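Local coordinates for nitrate reductase (Ulva prolifera, PDB 5YLY), which probably reduces nitrate to nitrite with electrons from NADH, the first step of nitrate assimilation, this FAD-binding domain being its cytochrome b5 reductase part, at residues Thr192-Ile206 with Arg222-Trp236. Numbering follows the deposited sequence.
Sequences TEIRLLYANQTEADI and RVKIHYTVDRPTPGW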
ATOM      1  N   THR A 192      -7.003  12.279  12.898  1.00 27.82           N
ATOM      2  CA  THR A 192      -7.777  11.288  12.147  1.00 27.16           C
ATOM      3  C   THR A 192      -7.518   9.884  12.714  1.00 27.78           C
ATOM      4  O   THR A 192      -6.379   9.568  13.074  1.00 27.77           O
ATOM      5  CB  THR A 192      -7.414  11.364  10.638  1.00 28.23           C
ATOM      6  OG1 THR A 192      -7.591  12.713  10.217  1.00 28.30           O
ATOM      7  CG2 THR A 192      -8.290  10.434   9.771  1.00 31.05           C
ATOM      8  N   GLU A 193      -8.580   9.093  12.882  1.00 24.94           N
ATOM      9  CA  GLU A 193      -8.504   7.721  13.388  1.00 24.99           C
ATOM     10  C   GLU A 193      -8.501   6.755  12.193  1.00 27.54           C
ATOM     11  O   GLU A 193      -9.068   7.052  11.128  1.00 27.82           O
ATOM     12  CB  GLU A 193      -9.696   7.368  14.290  1.00 28.26           C
ATOM     13  CG  GLU A 193      -9.887   8.228  15.517  1.00 36.90           C
ATOM     14  CD  GLU A 193     -11.155   7.846  16.253  1.00 53.15           C
ATOM     15  OE1 GLU A 193     -12.234   8.392  15.927  1.00 51.06           O
ATOM     16  OE2 GLU A 193     -11.077   6.958  17.128  1.00 48.02           O
ATOM     17  N   ILE A 194      -7.901   5.590  12.394  1.00 24.04           N
ATOM     18  CA  ILE A 194      -7.758   4.600  11.322  1.00 24.32           C
ATOM     19  C   ILE A 194      -8.123   3.214  11.809  1.00 28.05           C
ATOM     20  O   ILE A 194      -7.781   2.845  12.927  1.00 26.53           O
ATOM     21  CB  ILE A 194      -6.266   4.584  10.817  1.00 26.90           C
ATOM     22  CG1 ILE A 194      -5.827   5.939  10.194  1.00 27.01           C
ATOM     23  CG2 ILE A 194      -5.981   3.417   9.847  1.00 26.30           C
ATOM     24  CD1 ILE A 194      -4.245   6.062  10.168  1.00 32.00           C
ATOM     25  N   ARG A 195      -8.747   2.419  10.931  1.00 22.61           N
ATOM     26  CA  ARG A 195      -8.959   1.000  11.180  1.00 22.28           C
ATOM     27  C   ARG A 195      -8.447   0.260   9.969  1.00 25.71           C
ATOM     28  O   ARG A 195      -8.883   0.552   8.857  1.00 26.37           O
ATOM     29  CB  ARG A 195     -10.453   0.650  11.415  1.00 23.25           C
ATOM     30  CG  ARG A 195     -10.996   1.198  12.739  1.00 30.41           C
ATOM     31  CD  ARG A 195     -10.338   0.566  13.954  1.00 33.94           C
ATOM     32  NE  ARG A 195     -10.887   1.103  15.205  1.00 36.50           N
ATOM     33  CZ  ARG A 195     -10.443   2.194  15.834  1.00 43.70           C
ATOM     34  NH1 ARG A 195      -9.436   2.908  15.322  1.00 29.42           N
ATOM     35  NH2 ARG A 195     -11.025   2.602  16.956  1.00 35.63           N
ATOM     36  N   LEU A 196      -7.525  -0.678  10.165  1.00 23.38           N
ATOM     37  CA  LEU A 196      -7.036  -1.466   9.044  1.00 23.41           C
ATOM     38  C   LEU A 196      -7.484  -2.910   9.159  1.00 27.56           C
ATOM     39  O   LEU A 196      -7.362  -3.531  10.230  1.00 26.94           O
ATOM     40  CB  LEU A 196      -5.484  -1.385   8.984  1.00 22.42           C
ATOM     41  CG  LEU A 196      -4.777  -2.366   8.007  1.00 24.08           C
ATOM     42  CD1 LEU A 196      -5.106  -2.037   6.537  1.00 24.03           C
ATOM     43  CD2 LEU A 196      -3.242  -2.339   8.233  1.00 24.26           C
ATOM     44  N   LEU A 197      -7.957  -3.455   8.033  1.00 24.60           N
ATOM     45  CA  LEU A 197      -8.300  -4.866   7.920  1.00 24.99           C
ATOM     46  C   LEU A 197      -7.394  -5.414   6.810  1.00 27.20           C
ATOM     47  O   LEU A 197      -7.432  -4.934   5.681  1.00 26.71           O
ATOM     48  CB  LEU A 197      -9.795  -5.064   7.646  1.00 26.03           C
ATOM     49  CG  LEU A 197     -10.265  -6.523   7.364  1.00 30.59           C
ATOM     50  CD1 LEU A 197      -9.890  -7.473   8.511  1.00 31.47           C
ATOM     51  CD2 LEU A 197     -11.772  -6.580   7.201  1.00 33.52           C
ATOM     52  N   TYR A 198      -6.506  -6.346   7.158  1.00 25.76           N
ATOM     53  CA  TYR A 198      -5.510  -6.810   6.187  1.00 25.50           C
ATOM     54  C   TYR A 198      -5.660  -8.292   5.951  1.00 29.67           C
ATOM     55  O   TYR A 198      -5.456  -9.087   6.876  1.00 28.57           O
ATOM     56  CB  TYR A 198      -4.097  -6.426   6.706  1.00 24.37           C
ATOM     57  CG  TYR A 198      -2.911  -6.670   5.787  1.00 24.85           C
ATOM     58  CD1 TYR A 198      -3.076  -6.771   4.404  1.00 26.88           C
ATOM     59  CD2 TYR A 198      -1.611  -6.749   6.301  1.00 25.42           C
ATOM     60  CE1 TYR A 198      -1.983  -7.009   3.561  1.00 27.66           C
ATOM     61  CE2 TYR A 198      -0.507  -6.914   5.462  1.00 24.79           C
ATOM     62  CZ  TYR A 198      -0.699  -7.063   4.099  1.00 28.42           C
ATOM     63  OH  TYR A 198       0.386  -7.309   3.298  1.00 27.65           O
ATOM     64  N   ALA A 199      -5.987  -8.668   4.701  1.00 26.80           N
ATOM     65  CA  ALA A 199      -6.207 -10.076   4.322  1.00 29.03           C
ATOM     66  C   ALA A 199      -5.048 -10.644   3.509  1.00 34.01           C
ATOM     67  O   ALA A 199      -4.516  -9.962   2.632  1.00 35.26           O
ATOM     68  CB  ALA A 199      -7.491 -10.205   3.527  1.00 31.55           C
ATOM     69  N   ASN A 200      -4.642 -11.891   3.804  1.00 31.93           N
ATOM     70  CA  ASN A 200      -3.573 -12.573   3.070  1.00 32.23           C
ATOM     71  C   ASN A 200      -3.865 -14.045   3.015  1.00 37.59           C
ATOM     72  O   ASN A 200      -4.650 -14.528   3.825  1.00 36.55           O
ATOM     73  CB  ASN A 200      -2.209 -12.358   3.719  1.00 32.21           C
ATOM     74  CG  ASN A 200      -1.763 -10.940   3.619  1.00 41.24           C
ATOM     75  OD1 ASN A 200      -1.385 -10.469   2.548  1.00 36.52           O
ATOM     76  ND2 ASN A 200      -1.953 -10.201   4.691  1.00 29.92           N
ATOM     77  N   GLN A 201      -3.207 -14.769   2.104  1.00 36.02           N
ATOM     78  CA  GLN A 201      -3.445 -16.210   1.999  1.00 38.42           C
ATOM     79  C   GLN A 201      -2.953 -16.952   3.243  1.00 42.24           C
ATOM     80  O   GLN A 201      -3.695 -17.742   3.833  1.00 42.97           O
ATOM     81  CB  GLN A 201      -2.786 -16.769   0.733  1.00 42.50           C
ATOM     82  CG  GLN A 201      -3.695 -16.802  -0.490  1.00 71.05           C
ATOM     83  CD  GLN A 201      -2.884 -17.105  -1.725  1.00 94.55           C
ATOM     84  OE1 GLN A 201      -2.230 -16.217  -2.288  1.00 89.54           O
ATOM     85  NE2 GLN A 201      -2.794 -18.378  -2.084  1.00 88.37           N
ATOM     86  N   THR A 202      -1.706 -16.688   3.648  1.00 38.86           N
ATOM     87  CA  THR A 202      -1.066 -17.288   4.829  1.00 39.54           C
ATOM     88  C   THR A 202      -0.454 -16.182   5.678  1.00 40.49           C
ATOM     89  O   THR A 202      -0.206 -15.078   5.185  1.00 38.01           O
ATOM     90  CB  THR A 202       0.045 -18.329   4.441  1.00 46.65           C
ATOM     91  OG1 THR A 202       1.205 -17.663   3.928  1.00 46.61           O
ATOM     92  CG2 THR A 202      -0.424 -19.377   3.434  1.00 48.64           C
ATOM     93  N   GLU A 203      -0.158 -16.507   6.940  1.00 39.82           N
ATOM     94  CA  GLU A 203       0.494 -15.628   7.918  1.00 39.82           C
ATOM     95  C   GLU A 203       1.887 -15.183   7.401  1.00 44.23           C
ATOM     96  O   GLU A 203       2.303 -14.042   7.630  1.00 41.06           O
ATOM     97  CB  GLU A 203       0.617 -16.416   9.236  1.00 42.48           C
ATOM     98  CG  GLU A 203       0.974 -15.563  10.430  1.00 48.18           C
ATOM     99  CD  GLU A 203       0.934 -16.254  11.780  1.00 61.92           C
ATOM    100  OE1 GLU A 203       0.348 -17.358  11.888  1.00 48.00           O
ATOM    101  OE2 GLU A 203       1.452 -15.654  12.750  1.00 52.96           O
ATOM    102  N   ALA A 204       2.573 -16.074   6.657  1.00 44.01           N
ATOM    103  CA  ALA A 204       3.891 -15.816   6.062  1.00 43.87           C
ATOM    104  C   ALA A 204       3.842 -14.729   4.973  1.00 44.16           C
ATOM    105  O   ALA A 204       4.853 -14.061   4.734  1.00 43.88           O
ATOM    106  CB  ALA A 204       4.469 -17.108   5.495  1.00 46.50           C
ATOM    107  N   ASP A 205       2.669 -14.548   4.328  1.00 37.38           N
ATOM    108  CA  ASP A 205       2.464 -13.551   3.281  1.00 35.29           C
ATOM    109  C   ASP A 205       2.205 -12.121   3.796  1.00 35.15           C
ATOM    110  O   ASP A 205       2.146 -11.199   2.981  1.00 34.83           O
ATOM    111  CB  ASP A 205       1.302 -13.959   2.368  1.00 37.60           C
ATOM    112  CG  ASP A 205       1.593 -15.153   1.494  1.00 49.03           C
ATOM    113  OD1 ASP A 205       2.747 -15.275   1.026  1.00 46.51           O
ATOM    114  OD2 ASP A 205       0.663 -15.959   1.267  1.00 57.95           O
ATOM    115  N   ILE A 206       1.987 -11.942   5.110  1.00 29.13           N
ATOM    116  CA  ILE A 206       1.701 -10.608   5.655  1.00 26.76           C
ATOM    117  C   ILE A 206       2.938  -9.739   5.462  1.00 30.75           C
ATOM    118  O   ILE A 206       4.011 -10.104   5.941  1.00 31.23           O
ATOM    119  CB  ILE A 206       1.285 -10.669   7.159  1.00 28.31           C
ATOM    120  CG1 ILE A 206       0.028 -11.548   7.382  1.00 29.93           C
ATOM    121  CG2 ILE A 206       1.056  -9.268   7.727  1.00 27.99           C
ATOM    122  CD1 ILE A 206      -0.214 -11.924   8.868  1.00 35.49           C
ATOM    123  N   ARG A 222      -5.422   5.779  18.236  1.00 27.66           N
ATOM    124  CA  ARG A 222      -5.696   6.326  16.901  1.00 27.97           C
ATOM    125  C   ARG A 222      -5.791   5.260  15.814  1.00 31.65           C
ATOM    126  O   ARG A 222      -6.333   5.530  14.756  1.00 32.15           O
ATOM    127  CB  ARG A 222      -4.671   7.430  16.512  1.00 28.32           C
ATOM    128  CG  ARG A 222      -5.005   8.763  17.206  1.00 35.17           C
ATOM    129  CD  ARG A 222      -4.962   9.939  16.256  1.00 34.81           C
ATOM    130  NE  ARG A 222      -3.582  10.428  16.132  1.00 33.46           N
ATOM    131  CZ  ARG A 222      -3.023  10.710  14.979  1.00 39.06           C
ATOM    132  NH1 ARG A 222      -3.737  10.660  13.865  1.00 26.55           N
ATOM    133  NH2 ARG A 222      -1.749  11.093  14.928  1.00 43.26           N
ATOM    134  N   VAL A 223      -5.304   4.059  16.080  1.00 27.93           N
ATOM    135  CA  VAL A 223      -5.342   3.004  15.055  1.00 26.94           C
ATOM    136  C   VAL A 223      -5.557   1.635  15.675  1.00 28.83           C
ATOM    137  O   VAL A 223      -5.118   1.381  16.811  1.00 28.44           O
ATOM    138  CB  VAL A 223      -4.044   3.075  14.168  1.00 28.65           C
ATOM    139  CG1 VAL A 223      -2.778   2.757  14.969  1.00 27.95           C
ATOM    140  CG2 VAL A 223      -4.144   2.166  12.931  1.00 27.78           C
ATOM    141  N   LYS A 224      -6.263   0.768  14.937  1.00 25.17           N
ATOM    142  CA  LYS A 224      -6.395  -0.661  15.243  1.00 25.50           C
ATOM    143  C   LYS A 224      -6.126  -1.415  13.962  1.00 28.53           C
ATOM    144  O   LYS A 224      -6.493  -0.950  12.867  1.00 27.72           O
ATOM    145  CB  LYS A 224      -7.764  -1.036  15.791  1.00 28.83           C
ATOM    146  CG  LYS A 224      -7.989  -0.520  17.208  1.00 35.58           C
ATOM    147  CD  LYS A 224      -9.299  -1.083  17.799  1.00 41.67           C
ATOM    148  CE  LYS A 224      -9.646  -0.393  19.098  1.00 52.47           C
ATOM    149  NZ  LYS A 224      -8.607  -0.621  20.138  1.00 61.33           N
ATOM    150  N   ILE A 225      -5.468  -2.575  14.091  1.00 26.32           N
ATOM    151  CA  ILE A 225      -5.166  -3.403  12.930  1.00 25.98           C
ATOM    152  C   ILE A 225      -5.696  -4.808  13.184  1.00 31.06           C
ATOM    153  O   ILE A 225      -5.479  -5.363  14.271  1.00 29.39           O
ATOM    154  CB  ILE A 225      -3.650  -3.383  12.598  1.00 28.83           C
ATOM    155  CG1 ILE A 225      -3.139  -1.937  12.279  1.00 27.97           C
ATOM    156  CG2 ILE A 225      -3.328  -4.330  11.419  1.00 31.35           C
ATOM    157  CD1 ILE A 225      -1.722  -1.755  12.433  1.00 33.30           C
ATOM    158  N   HIS A 226      -6.427  -5.365  12.202  1.00 27.78           N
ATOM    159  CA  HIS A 226      -6.956  -6.721  12.308  1.00 28.45           C
ATOM    160  C   HIS A 226      -6.521  -7.463  11.068  1.00 32.09           C
ATOM    161  O   HIS A 226      -6.454  -6.872   9.988  1.00 30.23           O
ATOM    162  CB  HIS A 226      -8.472  -6.731  12.429  1.00 31.01           C
ATOM    163  CG  HIS A 226      -9.006  -8.041  12.913  1.00 36.86           C
ATOM    164  ND1 HIS A 226      -9.054  -8.309  14.266  1.00 40.36           N
ATOM    165  CD2 HIS A 226      -9.464  -9.123  12.251  1.00 40.50           C
ATOM    166  CE1 HIS A 226      -9.596  -9.503  14.394  1.00 41.11           C
ATOM    167  NE2 HIS A 226      -9.841 -10.042  13.220  1.00 41.87           N
ATOM    168  N   TYR A 227      -6.195  -8.751  11.229  1.00 29.95           N
ATOM    169  CA  TYR A 227      -5.711  -9.597  10.142  1.00 30.48           C
ATOM    170  C   TYR A 227      -6.638 -10.772   9.909  1.00 36.05           C
ATOM    171  O   TYR A 227      -7.304 -11.240  10.838  1.00 37.06           O
ATOM    172  CB  TYR A 227      -4.328 -10.175  10.499  1.00 30.90           C
ATOM    173  CG  TYR A 227      -3.285  -9.148  10.867  1.00 30.67           C
ATOM    174  CD1 TYR A 227      -2.484  -8.559   9.892  1.00 31.14           C
ATOM    175  CD2 TYR A 227      -3.047  -8.812  12.199  1.00 30.80           C
ATOM    176  CE1 TYR A 227      -1.497  -7.635  10.229  1.00 28.88           C
ATOM    177  CE2 TYR A 227      -2.072  -7.872  12.546  1.00 29.96           C
ATOM    178  CZ  TYR A 227      -1.293  -7.302  11.561  1.00 32.41           C
ATOM    179  OH  TYR A 227      -0.346  -6.375  11.897  1.00 31.49           O
ATOM    180  N   THR A 228      -6.640 -11.294   8.671  1.00 33.22           N
ATOM    181  CA  THR A 228      -7.288 -12.555   8.320  1.00 34.06           C
ATOM    182  C   THR A 228      -6.365 -13.306   7.388  1.00 37.34           C
ATOM    183  O   THR A 228      -5.636 -12.690   6.609  1.00 35.23           O
ATOM    184  CB  THR A 228      -8.732 -12.445   7.799  1.00 40.21           C
ATOM    185  OG1 THR A 228      -9.305 -13.764   7.795  1.00 43.08           O
ATOM    186  CG2 THR A 228      -8.826 -11.843   6.389  1.00 37.38           C
ATOM    187  N   VAL A 229      -6.337 -14.619   7.527  1.00 36.98           N
ATOM    188  CA  VAL A 229      -5.573 -15.509   6.654  1.00 37.61           C
ATOM    189  C   VAL A 229      -6.517 -16.626   6.196  1.00 46.94           C
ATOM    190  O   VAL A 229      -7.462 -16.938   6.921  1.00 45.74           O
ATOM    191  CB  VAL A 229      -4.235 -16.022   7.263  1.00 41.09           C
ATOM    192  CG1 VAL A 229      -3.251 -14.876   7.523  1.00 37.98           C
ATOM    193  CG2 VAL A 229      -4.471 -16.842   8.524  1.00 42.93           C
ATOM    194  N   ASP A 230      -6.322 -17.161   4.973  1.00 48.51           N
ATOM    195  CA  ASP A 230      -7.175 -18.220   4.420  1.00 53.16           C
ATOM    196  C   ASP A 230      -6.999 -19.472   5.257  1.00 63.71           C
ATOM    197  O   ASP A 230      -7.959 -19.961   5.864  1.00 64.65           O
ATOM    198  CB  ASP A 230      -6.812 -18.517   2.949  1.00 55.93           C
ATOM    199  CG  ASP A 230      -7.050 -17.396   1.949  1.00 69.70           C
ATOM    200  OD1 ASP A 230      -7.602 -16.351   2.342  1.00 67.47           O
ATOM    201  OD2 ASP A 230      -6.728 -17.589   0.760  1.00 82.11           O
ATOM    202  N   ARG A 231      -5.748 -19.945   5.331  1.00 64.54           N
ATOM    203  CA  ARG A 231      -5.391 -21.138   6.082  1.00 68.19           C
ATOM    204  C   ARG A 231      -4.487 -20.783   7.272  1.00 73.24           C
ATOM    205  O   ARG A 231      -3.280 -20.563   7.118  1.00 71.24           O
ATOM    206  CB  ARG A 231      -4.827 -22.271   5.191  1.00 69.97           C
ATOM    207  CG  ARG A 231      -4.233 -21.825   3.847  1.00 72.82           C
ATOM    208  CD  ARG A 231      -2.734 -22.013   3.798  1.00 77.80           C
ATOM    209  NE  ARG A 231      -2.337 -23.421   3.740  1.00 95.44           N
ATOM    210  CZ  ARG A 231      -1.082 -23.842   3.625  1.00108.99           C
ATOM    211  NH1 ARG A 231      -0.083 -22.968   3.552  1.00 91.03           N
ATOM    212  NH2 ARG A 231      -0.815 -25.142   3.574  1.00 95.83           N
ATOM    213  N   PRO A 232      -5.112 -20.691   8.465  1.00 71.49           N
ATOM    214  CA  PRO A 232      -4.359 -20.348   9.683  1.00 71.05           C
ATOM    215  C   PRO A 232      -3.647 -21.513  10.385  1.00 79.06           C
ATOM    216  O   PRO A 232      -4.019 -22.680  10.207  1.00 81.16           O
ATOM    217  CB  PRO A 232      -5.445 -19.771  10.591  1.00 72.78           C
ATOM    218  CG  PRO A 232      -6.687 -20.503  10.196  1.00 79.55           C
ATOM    219  CD  PRO A 232      -6.550 -20.882   8.750  1.00 75.21           C
ATOM    220  N   THR A 233      -2.647 -21.169  11.230  1.00 75.10           N
ATOM    221  CA  THR A 233      -1.878 -22.092  12.073  1.00 76.33           C
ATOM    222  C   THR A 233      -2.526 -22.133  13.483  1.00 80.13           C
ATOM    223  O   THR A 233      -3.316 -21.232  13.779  1.00 78.67           O
ATOM    224  CB  THR A 233      -0.390 -21.705  12.086  1.00 87.11           C
ATOM    225  OG1 THR A 233      -0.254 -20.306  12.341  1.00 88.87           O
ATOM    226  CG2 THR A 233       0.322 -22.081  10.794  1.00 86.84           C
ATOM    227  N   PRO A 234      -2.254 -23.142  14.364  1.00 77.70           N
ATOM    228  CA  PRO A 234      -2.957 -23.189  15.664  1.00 78.12           C
ATOM    229  C   PRO A 234      -2.787 -21.977  16.592  1.00 78.43           C
ATOM    230  O   PRO A 234      -3.747 -21.636  17.292  1.00 79.98           O
ATOM    231  CB  PRO A 234      -2.432 -24.476  16.313  1.00 82.17           C
ATOM    232  CG  PRO A 234      -1.998 -25.318  15.170  1.00 87.53           C
ATOM    233  CD  PRO A 234      -1.409 -24.342  14.188  1.00 80.68           C
ATOM    234  N   GLY A 235      -1.615 -21.339  16.588  1.00 69.44           N
ATOM    235  CA  GLY A 235      -1.360 -20.184  17.447  1.00 66.91           C
ATOM    236  C   GLY A 235      -1.708 -18.826  16.856  1.00 65.94           C
ATOM    237  O   GLY A 235      -1.044 -17.834  17.176  1.00 65.79           O
ATOM    238  N   TRP A 236      -2.764 -18.760  16.008  1.00 57.50           N
ATOM    239  CA  TRP A 236      -3.219 -17.535  15.320  1.00 52.21           C
ATOM    240  C   TRP A 236      -4.311 -16.816  16.132  1.00 57.93           C
ATOM    241  O   TRP A 236      -5.366 -17.386  16.415  1.00 59.46           O
ATOM    242  CB  TRP A 236      -3.668 -17.885  13.880  1.00 48.11           C
ATOM    243  CG  TRP A 236      -4.242 -16.754  13.064  1.00 44.35           C
ATOM    244  CD1 TRP A 236      -5.525 -16.651  12.607  1.00 47.05           C
ATOM    245  CD2 TRP A 236      -3.529 -15.636  12.514  1.00 40.45           C
ATOM    246  NE1 TRP A 236      -5.664 -15.509  11.851  1.00 42.35           N
ATOM    247  CE2 TRP A 236      -4.453 -14.875  11.767  1.00 41.38           C
ATOM    248  CE3 TRP A 236      -2.203 -15.183  12.605  1.00 38.85           C
ATOM    249  CZ2 TRP A 236      -4.093 -13.692  11.108  1.00 37.92           C
ATOM    250  CZ3 TRP A 236      -1.851 -14.006  11.958  1.00 38.18           C
ATOM    251  CH2 TRP A 236      -2.787 -13.283  11.213  1.00 37.70           C
TER
HETATM  252  O   HOH W   1      -3.413 -11.063   6.908  1.00 29.67           O
HETATM  253  O   HOH W   2      -1.182 -18.987   7.846  1.00 48.08           O
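Over one face of the Arg195 guanidinium lies the aliphatic chain of Lys224, with CG 3.8 Å above the plane at its centre; at the edge, Arg195 NH1 donates to Ile194 O (2.9 Å). That oxygen also accepts Lys224 N, from the opposite face of its carbonyl plane. The bend at chi2 of Arg195 (-65°) folds its guanidinium back along the strand to make both contacts; an alanine here would probably uncover the Lys224 methylenes and leave Ile194 O without its second donor. Arg222 NH1 donates in its guanidinium plane to a lone pair of Thr192 O (3.0 Å). Tyr198 and Tyr227 meet edge to edge, CD2 to CE1 4.0 Å, while Asn200 ND2 sits over one face of the Tyr198 ring. Val229 CG2 lies 3.7 Å above the Trp236 ring plane, offset toward the rim. Strands 193-200 and 223-229 run parallel, 18° between their directions, joined through helix 209-218, which packs on the face bearing Leu196, Tyr198 and Tyr227, as a right-handed beta-alpha-beta crossover of the NAD-binding domain. The straightest bond of their ladder is Leu196 N to Lys224 O (174°). Glu203, salt-bridged to Arg209, brings CD within 3.4 Å of Trp236 CE3.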